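Beta-lactamase Mb2281c (Mycobacterium bovis, PDB 3I7J) is probably a serine hydrolase of the beta-lactamase and penicillin-binding-protein family, and may open beta-lactam rings or related substrates. Local coordinates at residues A[71-79]-A[198-206]; A[92-100]-A[180-190]. All coordinates share one frame; numbering follows the deposited sequence.

Contact 1 of 2, residues A[71-79]-A[198-206]; sequences TVRHLLAHT and NDWGLGFEI
With CG of His78 anti to its carbonyl carbon (chi1 -56°) and the ring turned by a chi2 of -70°, the imidazole presents an edge to the indole of Trp200. The result is a T-shaped (edge-to-face) stack made by the residue that leaves helix 72-76 in a Schellman motif, with positive phi. The two ring planes stand at 81°, and CD2 of His78 lies 3.3 Å from NE1 of Trp200, over one indole face; CG of Glu205 lies against the opposite face, toward its rim. Such a pairing illustrates how a helix end can be docked on a loop through a ring pair, methyl contacts and a bridging water. Further back along the helix the contact is apolar: CD1 of Leu76 meets CD2 of Leu202 at 4.2 Å, and the same methyl is touched by the aliphatic CG of Arg73, whose guanidinium bonds to Gln181. At Gly203 the backbones come close, its CA making a CA-H...O contact of 3.2 Å with O of Leu76. One water joins the aromatic pair to this glycine: it accepts from NE1 of Trp200, is bonded to NE2 of His78, and donates to O of Gly203 at 2.7 Å.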
loop_
_atom_site.group_PDB
_atom_site.type_symbol
_atom_site.label_atom_id
_atom_site.label_comp_id
_atom_site.label_asym_id
_atom_site.label_seq_id
_atom_site.Cartn_x
_atom_site.Cartn_y
_atom_site.Cartn_z
ATOM N N THR A 71 17.447 -2.433 9.131
ATOM C CA THR A 71 17.524 -1.054 8.644
ATOM C C THR A 71 16.142 -0.562 8.198
ATOM O O THR A 71 15.160 -1.305 8.234
ATOM C CB THR A 71 18.487 -0.925 7.433
ATOM O OG1 THR A 71 17.942 -1.620 6.306
ATOM C CG2 THR A 71 19.868 -1.519 7.762
ATOM N N VAL A 72 16.069 0.697 7.787
ATOM C CA VAL A 72 14.827 1.265 7.299
ATOM C C VAL A 72 14.293 0.390 6.149
ATOM O O VAL A 72 13.097 0.094 6.100
ATOM C CB VAL A 72 15.054 2.742 6.845
ATOM C CG1 VAL A 72 13.882 3.253 6.019
ATOM C CG2 VAL A 72 15.224 3.627 8.091
ATOM N N ARG A 73 15.178 -0.055 5.254
ATOM C CA ARG A 73 14.773 -0.899 4.127
ATOM C C ARG A 73 14.123 -2.214 4.573
ATOM O O ARG A 73 13.180 -2.678 3.932
ATOM C CB ARG A 73 15.968 -1.228 3.218
ATOM C CG ARG A 73 15.571 -1.917 1.901
ATOM C CD ARG A 73 16.753 -2.635 1.250
ATOM N NE ARG A 73 17.896 -1.745 1.083
ATOM C CZ ARG A 73 18.031 -0.875 0.090
ATOM N NH1 ARG A 73 17.095 -0.779 -0.847
ATOM N NH2 ARG A 73 19.101 -0.088 0.044
ATOM N N HIS A 74 14.635 -2.822 5.647
ATOM C CA HIS A 74 14.071 -4.077 6.152
ATOM C C HIS A 74 12.679 -3.826 6.706
ATOM O O HIS A 74 11.787 -4.668 6.585
ATOM C CB HIS A 74 14.911 -4.687 7.287
ATOM C CG HIS A 74 16.276 -5.141 6.876
ATOM N ND1 HIS A 74 17.330 -4.270 6.701
ATOM C CD2 HIS A 74 16.776 -6.383 6.658
ATOM C CE1 HIS A 74 18.421 -4.953 6.400
ATOM N NE2 HIS A 74 18.111 -6.237 6.368
ATOM N N LEU A 75 12.494 -2.676 7.344
ATOM C CA LEU A 75 11.194 -2.356 7.911
ATOM C C LEU A 75 10.158 -2.163 6.810
ATOM O O LEU A 75 9.040 -2.673 6.906
ATOM C CB LEU A 75 11.294 -1.111 8.784
ATOM C CG LEU A 75 12.240 -1.305 9.973
ATOM C CD1 LEU A 75 12.414 0.027 10.704
ATOM C CD2 LEU A 75 11.661 -2.363 10.920
ATOM N N LEU A 76 10.541 -1.447 5.757
ATOM C CA LEU A 76 9.653 -1.186 4.627
ATOM C C LEU A 76 9.266 -2.449 3.863
ATOM O O LEU A 76 8.135 -2.571 3.380
ATOM C CB LEU A 76 10.328 -0.201 3.665
ATOM C CG LEU A 76 10.368 1.269 4.103
ATOM C CD1 LEU A 76 11.380 2.060 3.280
ATOM C CD2 LEU A 76 8.978 1.855 3.953
ATOM N N ALA A 77 10.207 -3.384 3.765
ATOM C CA ALA A 77 10.001 -4.630 3.034
ATOM C C ALA A 77 9.581 -5.822 3.901
ATOM O O ALA A 77 9.472 -6.940 3.401
ATOM C CB ALA A 77 11.269 -4.984 2.255
ATOM N N HIS A 78 9.350 -5.583 5.187
ATOM C CA HIS A 78 8.934 -6.640 6.104
ATOM C C HIS A 78 9.957 -7.769 6.220
ATOM O O HIS A 78 9.600 -8.948 6.194
ATOM C CB HIS A 78 7.577 -7.219 5.672
ATOM C CG HIS A 78 6.499 -6.189 5.555
ATOM N ND1 HIS A 78 5.958 -5.552 6.651
ATOM C CD2 HIS A 78 5.908 -5.637 4.470
ATOM C CE1 HIS A 78 5.082 -4.649 6.246
ATOM N NE2 HIS A 78 5.034 -4.681 4.926
ATOM N N THR A 79 11.233 -7.415 6.342
ATOM C CA THR A 79 12.270 -8.427 6.493
ATOM C C THR A 79 13.117 -8.183 7.742
ATOM O O THR A 79 14.182 -8.773 7.892
ATOM C CB THR A 79 13.221 -8.483 5.259
ATOM O OG1 THR A 79 13.934 -7.245 5.139
ATOM C CG2 THR A 79 12.437 -8.742 3.982
ATOM N N ASN A 198 6.988 -14.384 -1.764
ATOM C CA ASN A 198 6.038 -13.370 -1.307
ATOM C C ASN A 198 6.743 -12.025 -1.464
ATOM O O ASN A 198 7.144 -11.401 -0.494
ATOM C CB ASN A 198 5.637 -13.616 0.158
ATOM C CG ASN A 198 4.453 -12.760 0.588
ATOM O OD1 ASN A 198 3.684 -12.294 -0.244
ATOM N ND2 ASN A 198 4.297 -12.565 1.886
ATOM N N ASP A 199 6.885 -11.594 -2.712
ATOM C CA ASP A 199 7.570 -10.347 -3.052
ATOM C C ASP A 199 6.980 -9.079 -2.467
ATOM O O ASP A 199 5.761 -8.892 -2.421
ATOM C CB ASP A 199 7.633 -10.194 -4.566
ATOM C CG ASP A 199 8.586 -11.176 -5.211
ATOM O OD1 ASP A 199 9.258 -11.929 -4.464
ATOM O OD2 ASP A 199 8.660 -11.181 -6.460
ATOM N N TRP A 200 7.867 -8.193 -2.036
ATOM C CA TRP A 200 7.460 -6.919 -1.478
ATOM C C TRP A 200 8.454 -5.850 -1.933
ATOM O O TRP A 200 9.638 -6.130 -2.137
ATOM C CB TRP A 200 7.419 -7.011 0.052
ATOM C CG TRP A 200 6.205 -6.367 0.669
ATOM C CD1 TRP A 200 6.009 -5.036 0.898
ATOM C CD2 TRP A 200 5.000 -7.027 1.087
ATOM N NE1 TRP A 200 4.758 -4.822 1.431
ATOM C CE2 TRP A 200 4.117 -6.028 1.558
ATOM C CE3 TRP A 200 4.581 -8.367 1.110
ATOM C CZ2 TRP A 200 2.835 -6.326 2.044
ATOM C CZ3 TRP A 200 3.304 -8.662 1.595
ATOM C CH2 TRP A 200 2.448 -7.641 2.054
ATOM N N GLY A 201 7.961 -4.631 -2.105
ATOM C CA GLY A 201 8.818 -3.534 -2.515
ATOM C C GLY A 201 9.153 -2.731 -1.277
ATOM O O GLY A 201 9.294 -3.308 -0.198
ATOM N N LEU A 202 9.282 -1.414 -1.415
ATOM C CA LEU A 202 9.585 -0.567 -0.266
ATOM C C LEU A 202 8.297 -0.059 0.369
ATOM O O LEU A 202 7.987 1.131 0.301
ATOM C CB LEU A 202 10.456 0.627 -0.679
ATOM C CG LEU A 202 11.904 0.353 -1.096
ATOM C CD1 LEU A 202 12.550 1.659 -1.555
ATOM C CD2 LEU A 202 12.670 -0.235 0.071
ATOM N N GLY A 203 7.541 -0.965 0.977
ATOM C CA GLY A 203 6.303 -0.568 1.622
ATOM C C GLY A 203 5.086 -0.927 0.792
ATOM O O GLY A 203 3.964 -0.948 1.294
ATOM N N PHE A 204 5.314 -1.205 -0.487
ATOM C CA PHE A 204 4.238 -1.575 -1.395
ATOM C C PHE A 204 4.321 -3.080 -1.670
ATOM O O PHE A 204 5.408 -3.603 -1.932
ATOM C CB PHE A 204 4.379 -0.845 -2.739
ATOM C CG PHE A 204 4.524 0.657 -2.629
ATOM C CD1 PHE A 204 3.845 1.378 -1.648
ATOM C CD2 PHE A 204 5.283 1.357 -3.569
ATOM C CE1 PHE A 204 3.915 2.771 -1.608
ATOM C CE2 PHE A 204 5.360 2.747 -3.542
ATOM C CZ PHE A 204 4.673 3.456 -2.558
ATOM N N GLU A 205 3.196 -3.787 -1.620
ATOM C CA GLU A 205 3.249 -5.210 -1.926
ATOM C C GLU A 205 3.407 -5.309 -3.433
ATOM O O GLU A 205 2.936 -4.441 -4.168
ATOM C CB GLU A 205 1.959 -5.928 -1.527
ATOM C CG GLU A 205 2.102 -7.449 -1.542
ATOM C CD GLU A 205 0.804 -8.171 -1.899
ATOM O OE1 GLU A 205 -0.282 -7.718 -1.475
ATOM O OE2 GLU A 205 0.879 -9.203 -2.596
ATOM N N ILE A 206 4.092 -6.353 -3.889
ATOM C CA ILE A 206 4.274 -6.594 -5.318
ATOM C C ILE A 206 3.601 -7.937 -5.606
ATOM O O ILE A 206 3.858 -8.932 -4.930
ATOM C CB ILE A 206 5.765 -6.655 -5.709
ATOM C CG1 ILE A 206 6.385 -5.258 -5.602
ATOM C CG2 ILE A 206 5.920 -7.159 -7.134
ATOM C CD1 ILE A 206 7.888 -5.225 -5.949
HETATM O O HOH W 1 3.505 -2.934 3.136
#

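Contact 2 of 2, residues A[92-100]-A[180-190]; sequences RPGTRRMYS and VQFPGLDGVLP
The guanidinium of Arg97 is turned so that one edge faces the carbonyl of Gln181, a fork in which both terminal nitrogens share one oxygen, set beside the type II beta turn that runs from Phe182 to Leu185. NH2 of Arg97 makes the stronger bond, 2.7 Å to O of Gln181 with an angle of 155° at the hydrogen; the bond from NH1 to the same oxygen is weak. The acceptor lies near the guanidinium plane, whereas the donor NH2 is tilted 29° from the carbonyl plane. Bends at chi2 and chi3 carry the group there after a first torsion that sets CG anti to the backbone N (chi1 170°). NH2 also bonds to O of Ala77, so the arginine links three pieces of chain and its rotation is fixed from two directions.

Nearer the backbone, CB of Arg97 sits 3.7 Å from CB of Leu185. The leucine methyls reach on to the 94-96 backbone, CD2 coming within 3.2 Å of O of Thr95, while CA of Gly94 lies obliquely to the ring of Phe182. At the far end CG of Pro190 meets CD2 of Tyr99 at 3.7 Å, again obliquely to the ring. The hydroxyl of Tyr99 bonds to Ser40 and Lys43, a grouping consistent with the SxxK serine and lysine and the YxN tyrosine of class C-like beta-lactamases.

Between these ends waters bridge the two backbones. One water accepts from N of Arg97 and donates to O of Asp186; another accepts from N of Tyr99 and donates to O of Val188 at 2.6 Å.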
loop_
_atom_site.group_PDB
_atom_site.type_symbol
_atom_site.label_atom_id
_atom_site.label_comp_id
_atom_site.label_asym_id
_atom_site.label_seq_id
_atom_site.Cartn_x
_atom_site.Cartn_y
_atom_site.Cartn_z
ATOM N N ARG A 92 16.260 -13.493 12.069
ATOM C CA ARG A 92 17.406 -12.652 11.741
ATOM C C ARG A 92 17.050 -11.775 10.548
ATOM O O ARG A 92 16.568 -12.265 9.533
ATOM C CB ARG A 92 18.615 -13.522 11.389
ATOM C CG ARG A 92 18.992 -14.517 12.474
ATOM C CD ARG A 92 20.177 -15.397 12.082
ATOM N NE ARG A 92 21.407 -14.634 11.884
ATOM C CZ ARG A 92 21.751 -14.040 10.745
ATOM N NH1 ARG A 92 20.960 -14.121 9.685
ATOM N NH2 ARG A 92 22.891 -13.363 10.664
ATOM N N PRO A 93 17.305 -10.466 10.651
ATOM C CA PRO A 93 17.004 -9.517 9.569
ATOM C C PRO A 93 17.425 -10.012 8.182
ATOM O O PRO A 93 18.535 -10.516 8.005
ATOM C CB PRO A 93 17.773 -8.262 9.985
ATOM C CG PRO A 93 17.784 -8.349 11.489
ATOM C CD PRO A 93 18.070 -9.817 11.730
ATOM N N GLY A 94 16.529 -9.878 7.206
ATOM C CA GLY A 94 16.838 -10.291 5.843
ATOM C C GLY A 94 16.725 -11.771 5.505
ATOM O O GLY A 94 16.840 -12.156 4.340
ATOM N N THR A 95 16.490 -12.606 6.504
ATOM C CA THR A 95 16.385 -14.039 6.269
ATOM C C THR A 95 14.955 -14.455 5.963
ATOM O O THR A 95 14.725 -15.358 5.165
ATOM C CB THR A 95 16.863 -14.837 7.487
ATOM O OG1 THR A 95 15.957 -14.630 8.582
ATOM C CG2 THR A 95 18.256 -14.381 7.893
ATOM N N ARG A 96 13.994 -13.802 6.605
ATOM C CA ARG A 96 12.603 -14.139 6.369
ATOM C C ARG A 96 11.732 -12.946 6.024
ATOM O O ARG A 96 12.011 -11.807 6.397
ATOM C CB ARG A 96 12.002 -14.863 7.581
ATOM C CG ARG A 96 12.428 -16.315 7.697
ATOM C CD ARG A 96 11.392 -17.147 8.437
ATOM N NE ARG A 96 11.371 -16.876 9.869
ATOM C CZ ARG A 96 10.451 -17.351 10.704
ATOM N NH1 ARG A 96 9.471 -18.120 10.244
ATOM N NH2 ARG A 96 10.516 -17.062 11.999
ATOM N N ARG A 97 10.668 -13.226 5.287
ATOM C CA ARG A 97 9.724 -12.206 4.917
ATOM C C ARG A 97 8.459 -12.432 5.710
ATOM O O ARG A 97 7.730 -13.389 5.455
ATOM C CB ARG A 97 9.403 -12.288 3.429
ATOM C CG ARG A 97 8.248 -11.411 2.983
ATOM C CD ARG A 97 8.554 -10.789 1.623
ATOM N NE ARG A 97 9.363 -9.599 1.755
ATOM C CZ ARG A 97 10.206 -9.140 0.835
ATOM N NH1 ARG A 97 10.377 -9.768 -0.322
ATOM N NH2 ARG A 97 10.880 -8.033 1.088
HETATM N N MSE A 98 8.206 -11.590 6.700
HETATM C CA MSE A 98 6.964 -11.736 7.434
HETATM C C MSE A 98 6.307 -10.387 7.659
HETATM O O MSE A 98 6.868 -9.478 8.277
HETATM C CB MSE A 98 7.168 -12.516 8.740
HETATM C CG MSE A 98 7.938 -11.865 9.851
HETATM SE SE MSE A 98 8.106 -13.116 11.396
HETATM C CE MSE A 98 9.751 -13.997 10.836
ATOM N N TYR A 99 5.117 -10.270 7.092
ATOM C CA TYR A 99 4.323 -9.058 7.171
ATOM C C TYR A 99 4.276 -8.599 8.618
ATOM O O TYR A 99 4.049 -9.407 9.509
ATOM C CB TYR A 99 2.913 -9.347 6.670
ATOM C CG TYR A 99 2.038 -8.127 6.571
ATOM C CD1 TYR A 99 2.327 -7.116 5.654
ATOM C CD2 TYR A 99 0.909 -7.989 7.377
ATOM C CE1 TYR A 99 1.504 -5.999 5.538
ATOM C CE2 TYR A 99 0.079 -6.876 7.267
ATOM C CZ TYR A 99 0.381 -5.889 6.348
ATOM O OH TYR A 99 -0.445 -4.801 6.227
ATOM N N SER A 100 4.501 -7.309 8.861
ATOM C CA SER A 100 4.485 -6.808 10.231
ATOM C C SER A 100 3.942 -5.398 10.412
ATOM O O SER A 100 4.342 -4.469 9.705
ATOM C CB SER A 100 5.896 -6.864 10.823
ATOM O OG SER A 100 5.924 -6.270 12.110
ATOM N N VAL A 180 11.321 -5.497 -6.235
ATOM C CA VAL A 180 11.388 -6.428 -5.131
ATOM C C VAL A 180 12.662 -6.243 -4.308
ATOM O O VAL A 180 13.776 -6.221 -4.828
ATOM C CB VAL A 180 11.261 -7.906 -5.619
ATOM C CG1 VAL A 180 12.322 -8.215 -6.655
ATOM C CG2 VAL A 180 11.371 -8.856 -4.426
ATOM N N GLN A 181 12.453 -6.082 -3.009
ATOM C CA GLN A 181 13.512 -5.881 -2.040
ATOM C C GLN A 181 13.705 -7.205 -1.306
ATOM O O GLN A 181 12.732 -7.794 -0.834
ATOM C CB GLN A 181 13.070 -4.798 -1.061
ATOM C CG GLN A 181 12.682 -3.478 -1.727
ATOM C CD GLN A 181 13.890 -2.750 -2.276
ATOM O OE1 GLN A 181 14.915 -2.660 -1.613
ATOM N NE2 GLN A 181 13.770 -2.214 -3.483
ATOM N N PHE A 182 14.948 -7.667 -1.199
ATOM C CA PHE A 182 15.229 -8.945 -0.543
ATOM C C PHE A 182 14.457 -10.035 -1.304
ATOM O O PHE A 182 13.567 -10.683 -0.760
ATOM C CB PHE A 182 14.780 -8.912 0.919
ATOM C CG PHE A 182 15.430 -7.829 1.734
ATOM C CD1 PHE A 182 16.731 -7.981 2.225
ATOM C CD2 PHE A 182 14.739 -6.649 2.010
ATOM C CE1 PHE A 182 17.339 -6.969 2.985
ATOM C CE2 PHE A 182 15.326 -5.630 2.762
ATOM C CZ PHE A 182 16.633 -5.786 3.255
ATOM N N PRO A 183 14.788 -10.238 -2.588
ATOM C CA PRO A 183 14.137 -11.239 -3.437
ATOM C C PRO A 183 14.439 -12.662 -2.992
ATOM O O PRO A 183 15.441 -12.911 -2.322
ATOM C CB PRO A 183 14.729 -10.946 -4.810
ATOM C CG PRO A 183 16.133 -10.547 -4.463
ATOM C CD PRO A 183 15.883 -9.575 -3.322
ATOM N N GLY A 184 13.564 -13.590 -3.369
ATOM C CA GLY A 184 13.766 -14.987 -3.034
ATOM C C GLY A 184 13.128 -15.438 -1.740
ATOM O O GLY A 184 13.117 -16.629 -1.450
ATOM N N LEU A 185 12.589 -14.498 -0.968
ATOM C CA LEU A 185 11.965 -14.834 0.304
ATOM C C LEU A 185 10.510 -15.291 0.181
ATOM O O LEU A 185 9.689 -14.649 -0.482
ATOM C CB LEU A 185 12.053 -13.637 1.254
ATOM C CG LEU A 185 13.462 -13.125 1.579
ATOM C CD1 LEU A 185 13.353 -11.930 2.514
ATOM C CD2 LEU A 185 14.300 -14.236 2.230
ATOM N N ASP A 186 10.207 -16.412 0.831
ATOM C CA ASP A 186 8.867 -16.990 0.830
ATOM C C ASP A 186 8.126 -16.569 2.082
ATOM O O ASP A 186 8.733 -16.120 3.052
ATOM C CB ASP A 186 8.938 -18.517 0.802
ATOM C CG ASP A 186 9.235 -19.064 -0.575
ATOM O OD1 ASP A 186 9.457 -18.269 -1.512
ATOM O OD2 ASP A 186 9.245 -20.298 -0.725
ATOM N N GLY A 187 6.805 -16.722 2.068
ATOM C CA GLY A 187 6.035 -16.348 3.234
ATOM C C GLY A 187 4.550 -16.230 2.988
ATOM O O GLY A 187 4.077 -16.342 1.859
ATOM N N VAL A 188 3.802 -15.995 4.051
ATOM C CA VAL A 188 2.371 -15.882 3.904
ATOM C C VAL A 188 1.914 -14.447 3.687
ATOM O O VAL A 188 2.472 -13.502 4.244
ATOM C CB VAL A 188 1.642 -16.462 5.132
ATOM C CG1 VAL A 188 1.986 -17.936 5.285
ATOM C CG2 VAL A 188 2.031 -15.697 6.379
ATOM N N LEU A 189 0.918 -14.298 2.828
ATOM C CA LEU A 189 0.319 -13.007 2.561
ATOM C C LEU A 189 -1.001 -13.149 3.307
ATOM O O LEU A 189 -1.881 -13.894 2.880
ATOM C CB LEU A 189 0.064 -12.816 1.071
ATOM C CG LEU A 189 -0.803 -11.596 0.709
ATOM C CD1 LEU A 189 -0.111 -10.305 1.138
ATOM C CD2 LEU A 189 -1.057 -11.589 -0.800
ATOM N N PRO A 190 -1.141 -12.463 4.454
ATOM C CA PRO A 190 -2.365 -12.533 5.258
ATOM C C PRO A 190 -3.626 -12.586 4.401
ATOM O O PRO A 190 -3.861 -11.705 3.581
ATOM C CB PRO A 190 -2.282 -11.269 6.101
ATOM C CG PRO A 190 -0.795 -11.142 6.333
ATOM C CD PRO A 190 -0.217 -11.438 4.979
HETATM O O HOH W 2 10.297 -12.309 -1.889
HETATM O O HOH W 3 5.578 -13.369 4.204
HETATM O O HOH W 4 11.033 -16.055 4.280
HETATM O O HOH W 5 3.966 -12.975 6.317
#

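Followed from the N terminus, the chain enters contact 1 at helix 72-76, passes through the loop 92-100, and then builds helices 101-115, 119-131, 153-164 and 171-177 before returning as 180-190. That return closes contact 2, and the strand pair 187-189 and 193-195 leads on to 198-206, which closes contact 1. The smaller loop is therefore nested within the larger, and their centres lie about 8 Å apart. O of Thr79 probably accepts from N of Gly94, and Gln181 and Leu185 have backbone bonds to Trp200 and Asn198. Contact 1 docks the end of helix 72-76 on the loop 200-203 that leads into edge strand 205-206, while contact 2 joins the loop before helix 101-115 to the one after helix 171-177.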